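Local atomic coordinates of 5-oxopent-3-ene-1,2,5-tricarboxylate decarboxylase (Exiguobacterium antarcticum B7, PDB entry 6IYM), a protein that belongs to the fumarylacetoacetate hydrolase (FAH) family of enzymes and carries a magnesium ion held by acidic residues. Residues K99-V105 / K172-C178; D116-Q120 / R159-K163; I131-D137 / R227-A233; L138-L144 / V218-T223; L255-I261 / Q272-A277. All coordinates share one frame. Numbering follows the deposited sequence.

In the fold
Followed from its N terminus, the chain shows how a few long-range closures shape an FAH-family fold. Contact 1 joins 99-105 to 172-178 near the metal site, and nested within its loop contact 2 ties the loop before strand 121-131 to helix 159-164; Leu174 packs on both Leu117 and Leu161. Contacts 3 and 4 each cross contacts 1 and 2 along the sequence. Contact 3 pairs 131-137, after strand 121-131, with 227-233, after helix 218-225. Nested inside its loop, contact 4 sets 138-144 on that helix, and Ile131 against Leu222 joins the pair. Contact 5 closes last, in series, within the hairpin of strands 260-265 and 269-276, at about 35 Å between centres from contact 3.

Contact 1. Residues K99-V105 / K172-C178; sequences KAPSSIV and KSLDGFC
One lysine can hold two carbonyls of a neighbouring segment, as Lys99 does here. Its chain (chi1 m, chi2 t, chi3 and chi4 both p) curls so that NZ donates to Lys172 O and Phe177 O, each at 2.8 Å; it also forms a salt bridge with Asp155. Ala100 N donates to Ser173 OG (3.3 Å; chi1 m), which also bonds to Phe169 O. Residues 101-103 form a 3-10 turn, and Ser103 OG (chi1 p) donates to Ala100 O at 2.8 Å. Leu174 to Phe177 make a type II turn with Gly176 at phi 100°, which calls for glycine. Ser103 O accepts from Cys178 N (2.9 Å), and Val105 N donates to Cys178 O (3.2 Å), a parallel bridge pairing Ile104 with Cys178, CA to CA 4.4 Å. Cys178 SG (chi1 t) lies 3.5 Å from Lys99 CE and 3.4 Å from Ile104 CD1 (m, m). One water links Ser102 OG, Ser173 O and Asp175 OD1; Asp175 OD2 reaches Arg136 and Thr230 of the second subunit. Lys172 extends the other way, NZ bonding to Asp155 and Thr157. Two lysines converging on the magnesium ligand Asp155 place the contact beside the metal site of this FAH-family fold.

Contact 2. Residues D116-Q120 / R159-K163; sequences DLTQQ and RDLQK
Asp160 lies against the methyl of Thr118 and the backbone N of Gln119, its carboxylate reaching from helix 159-164 into the loop that leads to strand 121-131 of the FAH fold. The helix comes after strand 147-158, which pairs antiparallel with 121-131, so the contact joins the approach to one strand with the exit from its neighbour. With chi1 p, Asp160 places OD2 3.1 Å from Gln119 N, a nearly straight hydrogen bond, and OD1 2.9 Å from Thr118 CG2. The segment 116-120 is irregular, extended at Thr118 (phi/psi -136/140). The closest backbone approach is Gln120 with Arg159, CA to CA 5.3 Å, where Arg159 N donates to Gln120 O at 2.9 Å. Gln120 (m, t) points toward the helix, its OE1 3.7 Å from Arg159 CB and 3.6 Å from Asp160 CB. Arg159 begins toward the loop but its m, m, t chain leads away; its guanidinium forms salt bridges with Asp122 and the magnesium ligand Glu124, and NH1 donates to Gln162 OE1 at 3.2 Å. Leu117 packs on Gly228 of the second subunit. Leu161 (m, p) turns toward the loop, with CD2 4.4 Å from Leu117 CB and CD1 2.9 Å from Leu117 O.

Contact 3. Residues I131-D137 / R227-A233; sequences IGTTGRD and RGMTLEA
This is an antiparallel pairing of two irregular segments at the subunit interface: 131-137 leaves strand 121-131, while 227-233 runs from helix 218-225 toward strand 236-238. It illustrates how a single beta bridge can organise two loops. Gly135 and Leu231 form the hydrogen-bonded pair, CA to CA 5.5 Å, with Gly135 N to Leu231 O at 3.0 Å and Leu231 N to Gly135 O at 2.8 Å. Gly135 is almost fully extended (phi/psi -174/173). The register runs Gly132 with Ala233, Thr134 with Glu232, Arg136 with Thr230 and Asp137 with Arg227. Side chains extend the pairing at both ends. Thr134, chi1 m, accepts at OG1 from Ala233 N (3.1 Å), and its CG2 meets Thr230 CG2 at 3.5 Å; Asp137, chi1 m with phi/psi 53/53, accepts at OD1 from Gly228 N (2.9 Å). Gly228 has phi 71°, favouring glycine. Ile131 (m, m) packs CD1 4.0 Å from Leu231 CD1. Arg136 NE forms a salt bridge with Asp137 OD2 at 2.8 Å while Gly228 CA covers one guanidinium face. Hydrogen bonds of backbone and side chain thus fix the loops to each other, while Arg136 and Thr230 also bond to Glu112 and Asp175 of the second subunit.

Contact 4. Residues L138-L144 / V218-T223; sequences LTPENAL and VVTILT
Hydrophobic teeth from segment 138-144 mesh with one side of a helix in this contact. Segment 218-223 is the start of helix 218-225; Val219, Leu222 and Thr223 form the face that meets 138-144. Leu138 lies beside Thr223 (CA to CA 4.9 Å) and Ala143 beside Val219 (5.9 Å). Ala143 is the small bump: its CB enters the hollow between Val219 CG2 (4.1 Å) and Leu222 CD1 (3.8 Å). Val219, chi1 t, is in turn flanked by Pro140, whose CA is 3.7 Å from Val219 CG1, and by Leu144, whose CG is 3.7 Å from Val219 CG2. Leu144 (m, t) reaches on with CD2 to Val218 CG1 at 4.1 Å and Leu222 CD1 at 4.4 Å. Leu138 (m, p) points toward the helix, placing CD2 4.3 Å from Leu222 CB. Thr223 OG1 lies 3.8 Å from Pro140 N. Leu222 (m, t) continues inward onto Ile129 and Ile131, so the helix bridges 138-144 and strand 121-131. Segment 138-144 is held by Ala143 N donating to Thr139 O (2.9 Å), by Thr139 OG1 accepting from Asn142 N at 3.1 Å, an ST motif, and by Asn142 OD1 accepting from Thr139 N at 2.7 Å. Attachment rests on apolar shape matching, with no direct hydrogen bond between the segments; one water donates to Leu138 O (2.7 Å) and Thr223 O (2.5 Å), and Ser226 OG bonds to Leu138 N and Leu222 O.

Contact 5. Residues L255-I261 / Q272-A277; sequences LQDGDVI and QNQVKA. Unlike the reference sequence in segment 255-261: Val260 (reference Ile), Ile261 (reference Val). Unlike the reference sequence in segment 272-277: Gln274 (reference Lys).
Leu255 to Ile261 pass from a turn into the first strand of a hairpin. Leu255 (m, t) points toward the partner, its CB 4.1 Å from Val275 CG2. Gln256 opens a type II turn to Asp259: Asp259 N donates to Gln256 O (3.0 Å), and Asp259 OD2 accepts from Gln256 N (2.9 Å). Asp257, chi1 t, brings OD1 3.0 Å from Ala277 N, which donates. Gly258, at phi 99° where a side chain would jam on the preceding carbonyl, donates from N to Val275 O (2.9 Å), and its O accepts from NE2 of the extended Gln274 (t, t) at 2.8 Å. Asp259 O then accepts from Val275 N at 2.8 Å. Val260, chi1 t, starts the strand as a non-hydrogen-bonded pair with Gln274, CA to CA 4.2 Å, Val260 CG2 and Gln274 CG 3.6 Å apart on one face. Ile261 follows as a hydrogen-bonded pair with Asn273: Ile261 N to Asn273 O 2.8 Å, Asn273 N to Ile261 O 3.0 Å. Ile261 CD1 packs 3.9 Å from Val275 CG2, and Ile261 also touches Tyr123, while Asn273 ND2 bonds to Asp109 and Gly106. Gln274 and Lys276 bond by their backbones to Ile111 of the parallel strand 111-112. This is an antiparallel beta hairpin within a mixed five-stranded sheet.

Contact 1. Residues K99-V105 / K172-C178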
# COMPACT_ATOMS: atom_id res chain seq x y z
N LYS A 99 3.51 -1.21 4.70
CA LYS A 99 4.34 -0.00 4.92
C LYS A 99 4.27 0.85 3.66
O LYS A 99 4.56 0.30 2.60
CB LYS A 99 5.79 -0.40 5.18
CG LYS A 99 6.01 -1.09 6.52
CD LYS A 99 7.37 -1.72 6.60
CE LYS A 99 8.42 -0.75 7.10
NZ LYS A 99 8.25 -0.46 8.55
N ALA A 100 3.87 2.12 3.78
CA ALA A 100 3.84 3.10 2.66
C ALA A 100 5.21 3.11 2.01
O ALA A 100 6.21 3.02 2.72
CB ALA A 100 3.45 4.47 3.13
N PRO A 101 5.28 3.16 0.65
CA PRO A 101 6.54 3.29 -0.08
C PRO A 101 7.32 4.57 0.25
O PRO A 101 8.50 4.56 0.18
CB PRO A 101 6.09 3.37 -1.55
CG PRO A 101 4.75 2.73 -1.59
CD PRO A 101 4.12 3.06 -0.25
N SER A 102 6.63 5.63 0.65
CA SER A 102 7.23 6.88 1.15
C SER A 102 8.19 6.59 2.33
O SER A 102 9.00 7.46 2.61
CB SER A 102 6.15 7.85 1.54
OG SER A 102 5.33 7.30 2.59
N SER A 103 8.11 5.42 3.01
CA SER A 103 8.96 5.09 4.20
C SER A 103 10.30 4.47 3.80
O SER A 103 11.20 4.43 4.67
CB SER A 103 8.25 4.23 5.20
OG SER A 103 8.10 2.90 4.74
N ILE A 104 10.46 4.08 2.54
CA ILE A 104 11.68 3.39 2.01
C ILE A 104 12.88 4.33 2.06
O ILE A 104 12.74 5.47 1.66
CB ILE A 104 11.44 2.91 0.58
CG1 ILE A 104 10.38 1.80 0.51
CG2 ILE A 104 12.77 2.51 -0.06
CD1 ILE A 104 10.78 0.51 1.15
N VAL A 105 14.01 3.82 2.51
CA VAL A 105 15.35 4.43 2.32
C VAL A 105 16.27 3.28 1.95
O VAL A 105 15.89 2.12 2.19
CB VAL A 105 15.83 5.18 3.59
CG1 VAL A 105 14.86 6.28 3.99
CG2 VAL A 105 16.08 4.24 4.77
N LYS A 172 4.31 1.99 11.34
CA LYS A 172 5.34 1.31 10.50
C LYS A 172 5.67 2.13 9.25
O LYS A 172 6.53 1.69 8.47
CB LYS A 172 4.87 -0.11 10.16
CG LYS A 172 4.87 -1.02 11.38
CD LYS A 172 4.53 -2.45 11.15
CE LYS A 172 4.71 -3.29 12.41
NZ LYS A 172 6.05 -3.93 12.51
N SER A 173 5.02 3.29 9.06
CA SER A 173 4.97 3.97 7.75
C SER A 173 5.47 5.42 7.79
O SER A 173 5.48 6.06 6.70
CB SER A 173 3.57 3.85 7.20
OG SER A 173 3.26 2.49 6.98
N LEU A 174 6.00 5.90 8.92
CA LEU A 174 6.64 7.24 9.00
C LEU A 174 7.83 7.29 8.07
O LEU A 174 8.49 6.24 7.94
CB LEU A 174 7.10 7.50 10.44
CG LEU A 174 6.00 7.60 11.49
CD1 LEU A 174 6.51 8.28 12.75
CD2 LEU A 174 4.79 8.35 10.96
N ASP A 175 8.16 8.45 7.49
CA ASP A 175 9.31 8.59 6.57
C ASP A 175 10.56 8.02 7.28
O ASP A 175 10.80 8.37 8.45
CB ASP A 175 9.49 10.04 6.10
CG ASP A 175 8.31 10.62 5.30
OD1 ASP A 175 7.34 9.87 4.98
OD2 ASP A 175 8.34 11.81 5.02
N GLY A 176 11.33 7.17 6.61
CA GLY A 176 12.58 6.58 7.13
C GLY A 176 12.39 5.17 7.65
O GLY A 176 13.41 4.49 7.84
N PHE A 177 11.14 4.70 7.83
CA PHE A 177 10.86 3.46 8.59
C PHE A 177 11.00 2.18 7.74
O PHE A 177 10.58 1.11 8.23
CB PHE A 177 9.47 3.53 9.22
CG PHE A 177 9.40 4.27 10.53
CD1 PHE A 177 10.30 5.26 10.85
CD2 PHE A 177 8.38 3.99 11.42
CE1 PHE A 177 10.22 5.94 12.06
CE2 PHE A 177 8.29 4.67 12.63
CZ PHE A 177 9.22 5.64 12.95
N CYS A 178 11.56 2.24 6.52
CA CYS A 178 11.73 1.00 5.71
C CYS A 178 13.05 0.98 4.95
O CYS A 178 13.07 1.01 3.71
CB CYS A 178 10.53 0.79 4.79
SG CYS A 178 10.38 -0.93 4.25
O HOH W 1 11.59 7.28 3.53
O HOH W 2 6.39 7.48 4.86

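Contact 2. Residues D116-Q120 / R159-K163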
# COMPACT_ATOMS: atom_id res chain seq x y z
N ASP A 116 9.19 13.78 18.32
CA ASP A 116 7.83 14.32 18.60
C ASP A 116 6.75 13.23 18.50
O ASP A 116 5.73 13.33 19.22
CB ASP A 116 7.45 15.48 17.67
CG ASP A 116 7.77 15.28 16.19
OD1 ASP A 116 8.26 14.17 15.83
OD2 ASP A 116 7.53 16.22 15.41
N LEU A 117 6.92 12.21 17.64
CA LEU A 117 5.81 11.24 17.39
C LEU A 117 6.01 9.95 18.17
O LEU A 117 4.97 9.32 18.45
CB LEU A 117 5.69 10.97 15.88
CG LEU A 117 5.64 12.22 15.00
CD1 LEU A 117 5.31 11.88 13.56
CD2 LEU A 117 4.63 13.23 15.53
N THR A 118 7.26 9.57 18.48
CA THR A 118 7.61 8.25 19.09
C THR A 118 8.64 8.41 20.21
O THR A 118 9.60 9.18 20.01
CB THR A 118 8.30 7.28 18.12
OG1 THR A 118 8.04 7.57 16.75
CG2 THR A 118 7.90 5.85 18.42
N GLN A 119 8.46 7.65 21.30
CA GLN A 119 9.56 7.36 22.27
C GLN A 119 9.72 5.85 22.43
O GLN A 119 10.38 5.44 23.38
CB GLN A 119 9.31 8.04 23.63
CG GLN A 119 9.22 9.56 23.56
CD GLN A 119 10.52 10.22 23.18
OE1 GLN A 119 10.58 11.09 22.31
NE2 GLN A 119 11.59 9.83 23.86
N GLN A 120 9.14 5.04 21.53
CA GLN A 120 9.33 3.57 21.49
C GLN A 120 9.69 3.12 20.07
O GLN A 120 9.07 2.20 19.55
CB GLN A 120 8.10 2.88 22.06
CG GLN A 120 7.78 3.29 23.50
CD GLN A 120 6.76 2.37 24.10
OE1 GLN A 120 5.85 1.88 23.42
NE2 GLN A 120 6.94 2.05 25.36
N ARG A 159 6.42 1.50 18.46
CA ARG A 159 5.61 0.57 19.28
C ARG A 159 4.42 1.30 19.93
O ARG A 159 3.36 0.64 20.11
CB ARG A 159 6.51 -0.10 20.33
CG ARG A 159 7.65 -0.91 19.74
CD ARG A 159 7.14 -2.09 18.95
NE ARG A 159 8.21 -2.89 18.38
CZ ARG A 159 8.05 -3.90 17.51
NH1 ARG A 159 6.84 -4.23 17.09
NH2 ARG A 159 9.10 -4.57 17.06
N ASP A 160 4.54 2.59 20.21
CA ASP A 160 3.47 3.39 20.88
C ASP A 160 2.40 3.77 19.82
O ASP A 160 1.20 3.69 20.13
CB ASP A 160 4.06 4.55 21.70
CG ASP A 160 5.14 5.34 20.99
OD1 ASP A 160 5.41 5.06 19.79
OD2 ASP A 160 5.67 6.28 21.61
N LEU A 161 2.81 4.09 18.59
CA LEU A 161 1.87 4.43 17.49
C LEU A 161 1.08 3.18 17.08
O LEU A 161 -0.12 3.31 16.66
CB LEU A 161 2.67 5.03 16.33
CG LEU A 161 3.03 6.50 16.45
CD1 LEU A 161 3.63 6.81 17.80
CD2 LEU A 161 3.97 6.92 15.35
N GLN A 162 1.69 2.00 17.22
CA GLN A 162 1.03 0.69 16.93
C GLN A 162 -0.24 0.56 17.77
O GLN A 162 -1.26 0.11 17.24
CB GLN A 162 1.95 -0.49 17.25
CG GLN A 162 2.66 -1.09 16.06
CD GLN A 162 3.41 -2.34 16.49
OE1 GLN A 162 4.29 -2.30 17.35
NE2 GLN A 162 3.04 -3.47 15.93
N LYS A 163 -0.18 0.91 19.05
CA LYS A 163 -1.32 0.77 19.97
C LYS A 163 -2.24 1.99 19.80
O LYS A 163 -3.47 1.81 19.85
CB LYS A 163 -0.79 0.55 21.39
CG LYS A 163 -0.13 -0.81 21.59
CD LYS A 163 0.13 -1.18 23.04
CE LYS A 163 -1.14 -1.24 23.87
NZ LYS A 163 -0.90 -1.82 25.21

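Contact 3. Residues I131-D137 / R227-A233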
# COMPACT_ATOMS: atom_id res chain seq x y z
N ILE A 131 8.83 -10.26 -5.84
CA ILE A 131 7.94 -10.98 -6.81
C ILE A 131 8.39 -10.57 -8.21
O ILE A 131 8.66 -9.36 -8.40
CB ILE A 131 6.46 -10.65 -6.54
CG1 ILE A 131 6.04 -11.06 -5.13
CG2 ILE A 131 5.54 -11.24 -7.60
CD1 ILE A 131 6.06 -12.56 -4.89
N GLY A 132 8.55 -11.54 -9.11
CA GLY A 132 9.07 -11.29 -10.46
C GLY A 132 7.99 -11.43 -11.52
O GLY A 132 8.18 -10.91 -12.62
N THR A 133 6.90 -12.13 -11.21
CA THR A 133 5.81 -12.42 -12.17
C THR A 133 4.47 -12.32 -11.44
O THR A 133 4.30 -12.93 -10.36
CB THR A 133 6.03 -13.75 -12.92
OG1 THR A 133 5.98 -14.87 -12.04
CG2 THR A 133 7.36 -13.81 -13.64
N THR A 134 3.56 -11.51 -11.99
CA THR A 134 2.20 -11.25 -11.47
C THR A 134 1.43 -12.56 -11.46
O THR A 134 1.59 -13.35 -12.39
CB THR A 134 1.48 -10.21 -12.34
OG1 THR A 134 2.35 -9.07 -12.33
CG2 THR A 134 0.09 -9.87 -11.84
N GLY A 135 0.66 -12.81 -10.42
CA GLY A 135 -0.09 -14.07 -10.36
C GLY A 135 -1.00 -14.06 -9.18
O GLY A 135 -0.88 -13.16 -8.33
N ARG A 136 -1.85 -15.07 -9.08
CA ARG A 136 -2.84 -15.18 -8.00
C ARG A 136 -2.99 -16.65 -7.65
O ARG A 136 -2.71 -17.45 -8.53
CB ARG A 136 -4.14 -14.57 -8.51
CG ARG A 136 -5.16 -14.28 -7.42
CD ARG A 136 -6.43 -13.81 -8.08
NE ARG A 136 -7.52 -14.73 -7.81
CZ ARG A 136 -8.80 -14.41 -7.88
NH1 ARG A 136 -9.17 -13.19 -8.23
NH2 ARG A 136 -9.71 -15.31 -7.59
N ASP A 137 -3.39 -16.98 -6.43
CA ASP A 137 -3.72 -18.38 -6.03
C ASP A 137 -2.53 -19.27 -6.39
O ASP A 137 -2.69 -20.26 -7.12
CB ASP A 137 -5.02 -18.82 -6.70
CG ASP A 137 -6.14 -17.83 -6.42
OD1 ASP A 137 -6.33 -17.51 -5.25
OD2 ASP A 137 -6.75 -17.35 -7.39
N ARG A 227 -4.00 -15.81 -2.09
CA ARG A 227 -5.34 -16.44 -2.13
C ARG A 227 -6.42 -15.36 -2.34
O ARG A 227 -6.75 -14.63 -1.37
CB ARG A 227 -5.60 -17.23 -0.85
CG ARG A 227 -5.64 -18.74 -1.04
CD ARG A 227 -6.37 -19.37 0.12
NE ARG A 227 -5.55 -20.37 0.78
CZ ARG A 227 -5.85 -20.94 1.94
NH1 ARG A 227 -6.96 -20.60 2.59
NH2 ARG A 227 -5.04 -21.85 2.45
N GLY A 228 -6.97 -15.29 -3.56
CA GLY A 228 -7.96 -14.26 -3.96
C GLY A 228 -7.34 -12.88 -4.10
O GLY A 228 -8.10 -11.92 -4.35
N MET A 229 -6.02 -12.74 -3.94
CA MET A 229 -5.31 -11.43 -4.08
C MET A 229 -4.15 -11.57 -5.06
O MET A 229 -3.20 -12.33 -4.76
CB MET A 229 -4.77 -10.91 -2.75
CG MET A 229 -4.46 -9.42 -2.85
SD MET A 229 -3.68 -8.75 -1.36
CE MET A 229 -2.10 -9.58 -1.42
N THR A 230 -4.19 -10.82 -6.17
CA THR A 230 -3.11 -10.78 -7.20
C THR A 230 -1.85 -10.14 -6.60
O THR A 230 -1.95 -9.04 -5.99
CB THR A 230 -3.58 -10.08 -8.48
OG1 THR A 230 -4.66 -10.86 -9.02
CG2 THR A 230 -2.50 -9.95 -9.53
N LEU A 231 -0.70 -10.83 -6.76
CA LEU A 231 0.63 -10.26 -6.48
C LEU A 231 1.13 -9.65 -7.79
O LEU A 231 1.00 -10.32 -8.83
CB LEU A 231 1.57 -11.35 -5.96
CG LEU A 231 1.13 -12.05 -4.68
CD1 LEU A 231 2.17 -13.11 -4.26
CD2 LEU A 231 0.92 -11.04 -3.57
N GLU A 232 1.68 -8.44 -7.72
CA GLU A 232 2.27 -7.71 -8.88
C GLU A 232 3.79 -7.95 -8.93
O GLU A 232 4.41 -7.98 -7.89
CB GLU A 232 2.02 -6.20 -8.78
CG GLU A 232 0.59 -5.83 -8.44
CD GLU A 232 -0.43 -6.02 -9.56
OE1 GLU A 232 -0.02 -6.37 -10.68
OE2 GLU A 232 -1.64 -5.82 -9.29
N ALA A 233 4.35 -8.07 -10.13
CA ALA A 233 5.80 -7.99 -10.38
C ALA A 233 6.35 -6.78 -9.61
O ALA A 233 5.76 -5.69 -9.71
CB ALA A 233 6.08 -7.91 -11.86

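Contact 4. Residues L138-L144 / V218-T223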
# COMPACT_ATOMS: atom_id res chain seq x y z
N LEU A 138 -1.36 -18.87 -5.91
CA LEU A 138 -0.09 -19.62 -6.05
C LEU A 138 -0.20 -20.97 -5.33
O LEU A 138 -0.93 -21.10 -4.33
CB LEU A 138 1.06 -18.73 -5.53
CG LEU A 138 1.67 -17.80 -6.59
CD1 LEU A 138 0.61 -17.06 -7.38
CD2 LEU A 138 2.67 -16.80 -6.00
N THR A 139 0.47 -21.97 -5.89
CA THR A 139 0.53 -23.35 -5.33
C THR A 139 1.94 -23.62 -4.84
O THR A 139 2.88 -22.97 -5.27
CB THR A 139 0.17 -24.40 -6.40
OG1 THR A 139 1.20 -24.42 -7.39
CG2 THR A 139 -1.16 -24.11 -7.07
N PRO A 140 2.12 -24.64 -3.96
CA PRO A 140 3.45 -25.15 -3.64
C PRO A 140 4.34 -25.40 -4.87
O PRO A 140 5.53 -25.18 -4.78
CB PRO A 140 3.12 -26.47 -2.92
CG PRO A 140 1.81 -26.20 -2.23
CD PRO A 140 1.06 -25.30 -3.19
N GLU A 141 3.72 -25.79 -6.00
CA GLU A 141 4.42 -26.22 -7.24
C GLU A 141 4.88 -25.01 -8.08
O GLU A 141 5.90 -25.15 -8.79
CB GLU A 141 3.49 -27.16 -8.04
CG GLU A 141 4.20 -28.02 -9.08
CD GLU A 141 4.69 -27.31 -10.34
OE1 GLU A 141 4.05 -26.31 -10.74
OE2 GLU A 141 5.71 -27.74 -10.92
N ASN A 142 4.14 -23.89 -8.07
CA ASN A 142 4.46 -22.72 -8.94
C ASN A 142 4.98 -21.53 -8.12
O ASN A 142 5.50 -20.62 -8.75
CB ASN A 142 3.27 -22.33 -9.84
CG ASN A 142 2.05 -21.75 -9.14
OD1 ASN A 142 2.06 -21.39 -7.97
ND2 ASN A 142 0.97 -21.63 -9.88
N ALA A 143 4.81 -21.49 -6.79
CA ALA A 143 5.16 -20.32 -5.94
C ALA A 143 6.46 -19.67 -6.39
O ALA A 143 6.43 -18.51 -6.83
CB ALA A 143 5.28 -20.72 -4.50
N LEU A 144 7.56 -20.42 -6.28
CA LEU A 144 8.95 -19.93 -6.40
C LEU A 144 9.21 -19.49 -7.84
O LEU A 144 10.11 -18.62 -8.08
CB LEU A 144 9.91 -21.04 -5.95
CG LEU A 144 9.97 -21.32 -4.45
CD1 LEU A 144 10.98 -22.42 -4.15
CD2 LEU A 144 10.32 -20.06 -3.68
N VAL A 218 8.73 -19.61 3.11
CA VAL A 218 8.55 -18.69 1.95
C VAL A 218 7.38 -19.22 1.10
O VAL A 218 6.39 -18.46 0.89
CB VAL A 218 9.87 -18.54 1.18
CG1 VAL A 218 9.69 -17.91 -0.20
CG2 VAL A 218 10.88 -17.75 2.00
N VAL A 219 7.41 -20.48 0.68
CA VAL A 219 6.34 -21.06 -0.19
C VAL A 219 4.97 -20.90 0.49
O VAL A 219 4.06 -20.40 -0.18
CB VAL A 219 6.64 -22.50 -0.64
CG1 VAL A 219 5.42 -23.21 -1.20
CG2 VAL A 219 7.74 -22.50 -1.69
N THR A 220 4.81 -21.19 1.78
CA THR A 220 3.51 -21.03 2.50
C THR A 220 3.07 -19.56 2.52
O THR A 220 1.86 -19.27 2.39
CB THR A 220 3.59 -21.55 3.93
OG1 THR A 220 4.20 -22.83 3.85
CG2 THR A 220 2.25 -21.68 4.62
N ILE A 221 4.00 -18.63 2.74
CA ILE A 221 3.65 -17.18 2.71
C ILE A 221 3.07 -16.87 1.32
O ILE A 221 1.96 -16.33 1.28
CB ILE A 221 4.88 -16.31 3.07
CG1 ILE A 221 5.18 -16.37 4.57
CG2 ILE A 221 4.65 -14.90 2.58
CD1 ILE A 221 6.57 -15.95 4.94
N LEU A 222 3.77 -17.21 0.24
CA LEU A 222 3.34 -16.92 -1.15
C LEU A 222 1.95 -17.52 -1.43
O LEU A 222 1.06 -16.78 -1.88
CB LEU A 222 4.38 -17.50 -2.11
CG LEU A 222 5.73 -16.79 -2.12
CD1 LEU A 222 6.75 -17.63 -2.89
CD2 LEU A 222 5.62 -15.41 -2.73
N THR A 223 1.79 -18.81 -1.12
CA THR A 223 0.51 -19.58 -1.21
C THR A 223 -0.63 -18.84 -0.48
O THR A 223 -1.70 -18.64 -1.08
CB THR A 223 0.73 -20.97 -0.60
OG1 THR A 223 1.42 -21.70 -1.62
CG2 THR A 223 -0.56 -21.60 -0.13
O HOH W 3 -2.85 -19.68 -2.99

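Contact 5. Residues L255-I261 / Q272-A277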
# COMPACT_ATOMS: atom_id res chain seq x y z
N LEU A 255 15.23 2.69 20.34
CA LEU A 255 16.26 3.32 19.49
C LEU A 255 16.28 4.82 19.77
O LEU A 255 15.22 5.41 19.98
CB LEU A 255 15.94 3.06 18.01
CG LEU A 255 16.17 1.62 17.54
CD1 LEU A 255 15.53 1.34 16.18
CD2 LEU A 255 17.65 1.31 17.52
N GLN A 256 17.48 5.39 19.78
CA GLN A 256 17.69 6.83 20.08
C GLN A 256 18.49 7.40 18.93
O GLN A 256 19.13 6.62 18.18
CB GLN A 256 18.39 7.00 21.44
CG GLN A 256 17.67 6.36 22.62
CD GLN A 256 16.23 6.80 22.79
OE1 GLN A 256 15.82 7.90 22.40
NE2 GLN A 256 15.43 5.92 23.37
N ASP A 257 18.50 8.73 18.82
CA ASP A 257 19.37 9.51 17.91
C ASP A 257 20.80 9.01 18.08
O ASP A 257 21.24 8.91 19.24
CB ASP A 257 19.26 11.00 18.22
CG ASP A 257 20.21 11.85 17.42
OD1 ASP A 257 20.13 11.82 16.17
OD2 ASP A 257 21.05 12.51 18.04
N GLY A 258 21.47 8.66 16.98
CA GLY A 258 22.85 8.14 16.96
C GLY A 258 22.94 6.62 16.83
O GLY A 258 23.99 6.13 16.40
N ASP A 259 21.89 5.88 17.18
CA ASP A 259 21.93 4.40 17.17
C ASP A 259 22.16 3.88 15.74
O ASP A 259 21.47 4.36 14.83
CB ASP A 259 20.67 3.83 17.78
CG ASP A 259 20.67 3.90 19.30
OD1 ASP A 259 21.72 4.32 19.84
OD2 ASP A 259 19.64 3.50 19.91
N VAL A 260 23.12 2.95 15.57
CA VAL A 260 23.45 2.32 14.27
C VAL A 260 22.90 0.90 14.25
O VAL A 260 23.27 0.11 15.14
CB VAL A 260 24.96 2.32 14.02
CG1 VAL A 260 25.31 1.60 12.73
CG2 VAL A 260 25.51 3.73 14.03
N ILE A 261 22.04 0.61 13.28
CA ILE A 261 21.36 -0.72 13.16
C ILE A 261 21.99 -1.42 11.96
O ILE A 261 22.04 -0.79 10.89
CB ILE A 261 19.84 -0.55 12.99
CG1 ILE A 261 19.26 0.47 13.98
CG2 ILE A 261 19.15 -1.91 13.13
CD1 ILE A 261 18.06 1.19 13.43
N GLN A 272 22.66 -1.43 6.76
CA GLN A 272 22.98 -0.61 7.95
C GLN A 272 22.41 0.79 7.75
O GLN A 272 22.65 1.39 6.67
CB GLN A 272 24.48 -0.56 8.18
CG GLN A 272 24.89 0.32 9.35
CD GLN A 272 26.40 0.41 9.43
OE1 GLN A 272 27.10 -0.60 9.37
NE2 GLN A 272 26.90 1.64 9.54
N ASN A 273 21.71 1.27 8.79
CA ASN A 273 21.08 2.60 8.88
C ASN A 273 21.28 3.14 10.29
O ASN A 273 21.19 2.36 11.29
CB ASN A 273 19.60 2.52 8.48
CG ASN A 273 19.39 1.87 7.12
OD1 ASN A 273 19.32 0.64 7.00
ND2 ASN A 273 19.37 2.70 6.09
N GLN A 274 21.42 4.44 10.40
CA GLN A 274 21.56 5.11 11.71
C GLN A 274 20.27 5.91 11.95
O GLN A 274 19.83 6.63 11.03
CB GLN A 274 22.83 5.96 11.70
CG GLN A 274 23.30 6.40 13.08
CD GLN A 274 24.53 7.30 13.08
OE1 GLN A 274 25.04 7.72 12.05
NE2 GLN A 274 24.99 7.60 14.27
N VAL A 275 19.72 5.84 13.15
CA VAL A 275 18.64 6.76 13.60
C VAL A 275 19.26 8.16 13.73
O VAL A 275 20.29 8.30 14.41
CB VAL A 275 17.98 6.24 14.88
CG1 VAL A 275 16.89 7.16 15.43
CG2 VAL A 275 17.44 4.83 14.68
N LYS A 276 18.70 9.17 13.05
CA LYS A 276 19.20 10.57 13.20
C LYS A 276 18.04 11.57 13.17
O LYS A 276 17.19 11.48 12.27
CB LYS A 276 20.25 10.89 12.14
CG LYS A 276 21.68 10.69 12.63
CD LYS A 276 22.75 10.89 11.58
CE LYS A 276 22.43 10.16 10.29
NZ LYS A 276 23.65 9.94 9.46
N ALA A 277 18.04 12.51 14.12
CA ALA A 277 17.00 13.55 14.27
C ALA A 277 17.12 14.58 13.14
O ALA A 277 18.24 14.78 12.67
CB ALA A 277 17.12 14.20 15.62